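Local coordinates for protein MGS-M5 (Unidentified, PDB 4Q3N) that probably catalyses the NAD-dependent interconversion of L-lactate and pyruvate, as a Rossmann-fold dehydrogenase of the lactate/malate family, at residues A191-I194 with A195-I198; V182-S185 with N186-V189. All coordinates share one frame; numbering follows the deposited sequence.

Interaction 1 (A191-I194 with A195-I198); sequences AKPI and ADVI. With NA (sodium ion), chain B; ACT (acetate ion), chain E.
Val-197 N reaches back to Pro-193 O in a hydrogen bond of 3.1 Å. One residue on, Ile-198 N bonds to Ile-194 O at 2.9 Å. Asp-196 N also leans on Pro-193 O, but at 121° that bond is weak. Side chains fill in around these first-turn bonds. The methyl CG2 of Val-197 lies 3.6 Å from CG of Lys-192, while Asp-196 brings its CB to within 3.7 Å of Lys-192 CE from another side. OD2 of Asp-196 comes up to the proline ring, 3.5 Å from Pro-193 CD, because CG is turned away from the carbonyl carbon and lies beside the backbone N (chi1 -64°). All this is the N-terminal start of helix 194-200, with Pro-193 as the N-cap residue: a short strand passes straight into a helix, and the proline supplies its carbonyl to the N-H groups of Val-197 and, weakly, Asp-196. Beyond CG the chain of Lys-192 is extended and carries NZ past the valine to an acetate, 2.8 Å from its atom O, an ion probably taken up from the crystallisation liquor and also held by His-284 of the second subunit. NZ is bonded as well to Lys-287 O of that subunit, and Asp-196 OD2 to a glycerol. Farther along the helix, Ile-198 O binds a sodium ion at 2.3 Å; three waters and the carbonyl oxygens of Met-201 and Ile-204 complete its shell.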
loop_
_atom_site.group_PDB
_atom_site.type_symbol
_atom_site.label_atom_id
_atom_site.label_comp_id
_atom_site.label_asym_id
_atom_site.label_seq_id
_atom_site.Cartn_x
_atom_site.Cartn_y
_atom_site.Cartn_z
ATOM N N ALA A 191 9.724 -23.458 1.480
ATOM C CA ALA A 191 10.157 -24.213 2.657
ATOM C C ALA A 191 11.187 -25.285 2.258
ATOM O O ALA A 191 11.610 -26.083 3.070
ATOM C CB ALA A 191 8.954 -24.852 3.320
ATOM N N LYS A 192 11.532 -25.316 0.987
ATOM C CA LYS A 192 12.308 -26.404 0.396
ATOM C C LYS A 192 13.819 -26.135 0.401
ATOM O O LYS A 192 14.256 -25.153 -0.177
ATOM C CB LYS A 192 11.825 -26.613 -1.042
ATOM C CG LYS A 192 12.583 -27.640 -1.860
ATOM C CD LYS A 192 11.808 -28.055 -3.126
ATOM C CE LYS A 192 12.565 -29.150 -3.898
ATOM N NZ LYS A 192 11.917 -29.419 -5.230
ATOM N N PRO A 193 14.628 -27.008 1.044
ATOM C CA PRO A 193 16.085 -26.752 1.090
ATOM C C PRO A 193 16.680 -26.567 -0.303
ATOM O O PRO A 193 16.262 -27.245 -1.268
ATOM C CB PRO A 193 16.647 -28.020 1.753
ATOM C CG PRO A 193 15.473 -28.569 2.577
ATOM C CD PRO A 193 14.262 -28.263 1.724
ATOM N N ILE A 194 17.665 -25.677 -0.424
ATOM C CA ILE A 194 18.255 -25.402 -1.728
ATOM C C ILE A 194 18.864 -26.643 -2.368
ATOM O O ILE A 194 18.906 -26.756 -3.607
ATOM C CB ILE A 194 19.364 -24.291 -1.635
ATOM C CG1 ILE A 194 19.769 -23.797 -3.018
ATOM C CG2 ILE A 194 20.635 -24.823 -0.943
ATOM C CD1 ILE A 194 18.683 -23.097 -3.752
ATOM N N ALA A 195 19.393 -27.566 -1.564
ATOM C CA ALA A 195 20.009 -28.760 -2.174
ATOM C C ALA A 195 18.937 -29.549 -2.914
ATOM O O ALA A 195 19.180 -30.130 -3.976
ATOM C CB ALA A 195 20.694 -29.651 -1.113
ATOM N N ASP A 196 17.739 -29.588 -2.327
ATOM C CA ASP A 196 16.623 -30.298 -2.968
ATOM C C ASP A 196 16.165 -29.575 -4.230
ATOM O O ASP A 196 15.778 -30.208 -5.201
ATOM C CB ASP A 196 15.437 -30.445 -2.012
ATOM C CG ASP A 196 15.760 -31.295 -0.807
ATOM O OD1 ASP A 196 16.820 -31.952 -0.807
ATOM O OD2 ASP A 196 14.926 -31.316 0.130
ATOM N N VAL A 197 16.192 -28.254 -4.198
ATOM C CA VAL A 197 15.839 -27.444 -5.380
ATOM C C VAL A 197 16.781 -27.759 -6.517
ATOM O O VAL A 197 16.344 -28.070 -7.619
ATOM C CB VAL A 197 15.850 -25.958 -5.070
ATOM C CG1 VAL A 197 15.591 -25.166 -6.332
ATOM C CG2 VAL A 197 14.722 -25.638 -4.007
ATOM N N ILE A 198 18.078 -27.751 -6.233
ATOM C CA ILE A 198 19.089 -28.169 -7.228
ATOM C C ILE A 198 18.834 -29.539 -7.803
ATOM O O ILE A 198 18.934 -29.767 -9.014
ATOM C CB ILE A 198 20.484 -28.134 -6.585
ATOM C CG1 ILE A 198 20.816 -26.680 -6.251
ATOM C CG2 ILE A 198 21.537 -28.745 -7.509
ATOM C CD1 ILE A 198 22.158 -26.497 -5.590
HETATM NA NA NA B . 19.760 -28.939 -11.026
HETATM C C ACT E . 11.014 -26.020 -6.907
HETATM O O ACT E . 11.802 -26.792 -6.283
HETATM O OXT ACT E . 10.282 -26.550 -7.788
HETATM C CH3 ACT E . 10.953 -24.537 -6.678
HETATM O O HOH W 1 18.670 -31.140 -12.109
HETATM O O HOH W 2 21.672 -30.260 -10.763
HETATM O O HOH W 3 20.915 -28.692 -13.147
#

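Interaction 2 (V182-S185 with N186-V189); sequences VCWS and NANV
Cys-183 meets Asn-186 at the turn between two short strands, SG lying 3.8 Å from Asn-186 CB. Its sulfur is anti to the backbone N (chi1 179°), which sets it beside that CB, and the residue itself is the centre of an inverse gamma turn closed by a weak bond from Trp-184 N to Val-182 O. The carbonyl of Cys-183 is tied to Asn-186 O through one water, which donates to both oxygens. Trp-184 comes next: CG1 of Val-182 sits over the centre of its ring, 3.3 Å above the plane, and the ring's CE3 is 4.4 Å from Ala-187 CB, a loose apolar touch. At Ser-185 the hydroxyl accepts a hydrogen bond from Asn-186 ND2 (3.0 Å, bent to 138°). OG lies close to the plane of the Asn-186 amide; its main polar partner is OE1 of Glu-294, also hydrogen-bonded to it. A second water receives Ala-187 N and donates to Ser-185 O, so it bridges the residues on either side of Asn-186 in sequence. Because ND2 of Asn-186 serves Lys-289 O too, an alanine here would probably leave that carbonyl and Ser-185 OG each short of a donor. Outward from the turn, Val-182 and Trp-184 rest on Leu-153 of helix 147-161 and on Tyr-213 and Leu-209, respectively, of helix 206-227, whereas Cys-183 and Ala-187 pack against strand 168-173, the neighbour of both strands 181-182 and 188-189 in an antiparallel sheet.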
loop_
_atom_site.group_PDB
_atom_site.type_symbol
_atom_site.label_atom_id
_atom_site.label_comp_id
_atom_site.label_asym_id
_atom_site.label_seq_id
_atom_site.Cartn_x
_atom_site.Cartn_y
_atom_site.Cartn_z
ATOM N N VAL A 182 28.209 -16.905 1.412
ATOM C CA VAL A 182 26.830 -17.367 1.370
ATOM C C VAL A 182 26.658 -18.466 2.380
ATOM O O VAL A 182 27.460 -19.374 2.451
ATOM C CB VAL A 182 26.426 -17.959 -0.002
ATOM C CG1 VAL A 182 24.919 -18.309 -0.018
ATOM C CG2 VAL A 182 26.791 -17.039 -1.131
ATOM N N CYS A 183 25.583 -18.415 3.134
ATOM C CA CYS A 183 25.279 -19.542 3.995
ATOM C C CYS A 183 24.414 -20.538 3.190
ATOM O O CYS A 183 23.176 -20.492 3.237
ATOM C CB CYS A 183 24.559 -19.042 5.260
ATOM S SG CYS A 183 24.106 -20.354 6.364
ATOM N N TRP A 184 25.054 -21.400 2.401
ATOM C CA TRP A 184 24.279 -22.361 1.609
ATOM C C TRP A 184 23.644 -23.476 2.451
ATOM O O TRP A 184 22.716 -24.101 1.988
ATOM C CB TRP A 184 25.157 -23.011 0.520
ATOM C CG TRP A 184 25.621 -22.032 -0.589
ATOM C CD1 TRP A 184 26.919 -21.698 -0.932
ATOM C CD2 TRP A 184 24.776 -21.335 -1.503
ATOM N NE1 TRP A 184 26.918 -20.815 -1.987
ATOM C CE2 TRP A 184 25.623 -20.565 -2.360
ATOM C CE3 TRP A 184 23.382 -21.268 -1.678
ATOM C CZ2 TRP A 184 25.122 -19.760 -3.387
ATOM C CZ3 TRP A 184 22.874 -20.441 -2.682
ATOM C CH2 TRP A 184 23.743 -19.687 -3.519
ATOM N N SER A 185 24.182 -23.780 3.642
ATOM C CA SER A 185 23.678 -24.917 4.424
ATOM C C SER A 185 22.274 -24.622 4.969
ATOM O O SER A 185 21.530 -25.556 5.319
ATOM C CB SER A 185 24.608 -25.238 5.587
ATOM O OG SER A 185 24.681 -24.102 6.458
ATOM N N ASN A 186 21.952 -23.344 5.102
ATOM C CA ASN A 186 20.625 -22.895 5.604
ATOM C C ASN A 186 19.913 -22.035 4.572
ATOM O O ASN A 186 19.628 -20.866 4.826
ATOM C CB ASN A 186 20.755 -22.070 6.890
ATOM C CG ASN A 186 21.131 -22.892 8.104
ATOM O OD1 ASN A 186 20.311 -23.094 8.998
ATOM N ND2 ASN A 186 22.379 -23.355 8.161
ATOM N N ALA A 187 19.696 -22.563 3.378
ATOM C CA ALA A 187 19.096 -21.778 2.305
ATOM C C ALA A 187 17.917 -22.576 1.784
ATOM O O ALA A 187 18.043 -23.778 1.630
ATOM C CB ALA A 187 20.090 -21.494 1.199
ATOM N N ASN A 188 16.763 -21.933 1.605
ATOM C CA ASN A 188 15.638 -22.617 1.014
ATOM C C ASN A 188 14.818 -21.725 0.080
ATOM O O ASN A 188 15.006 -20.500 -0.003
ATOM C CB ASN A 188 14.729 -23.236 2.074
ATOM C CG ASN A 188 14.504 -22.355 3.244
ATOM O OD1 ASN A 188 15.294 -22.371 4.193
ATOM N ND2 ASN A 188 13.397 -21.613 3.231
ATOM N N VAL A 189 13.972 -22.379 -0.699
ATOM C CA VAL A 189 13.053 -21.657 -1.569
ATOM C C VAL A 189 11.668 -22.062 -1.083
ATOM O O VAL A 189 11.314 -23.236 -1.117
ATOM C CB VAL A 189 13.304 -21.998 -3.060
ATOM C CG1 VAL A 189 12.272 -21.284 -3.960
ATOM C CG2 VAL A 189 14.734 -21.591 -3.440
HETATM O O HOH W 4 21.198 -18.842 4.194
HETATM O O HOH W 5 19.346 -25.712 3.163
#

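Followed from the N terminus, the chain meets interaction 2 first, where 182-189 turns from strand 181-182 into strand 188-189, and then interaction 1, where strand 192-193 gives way to helix 194-200. Each closes only a local turn; the two stand in series, neither enclosing nor crossing the other. Strands 188-189 and 192-193 pair as antiparallel neighbours, and a probable hydrogen bond from Ile-194 N to Ala-187 O, 2.8 Å long, joins the helix start to the turn. Val-197 CG2 packs against Val-189 CB as well. Together they connect strands 188-189 and 192-193 to the sodium-bound helix, and both touch the second subunit.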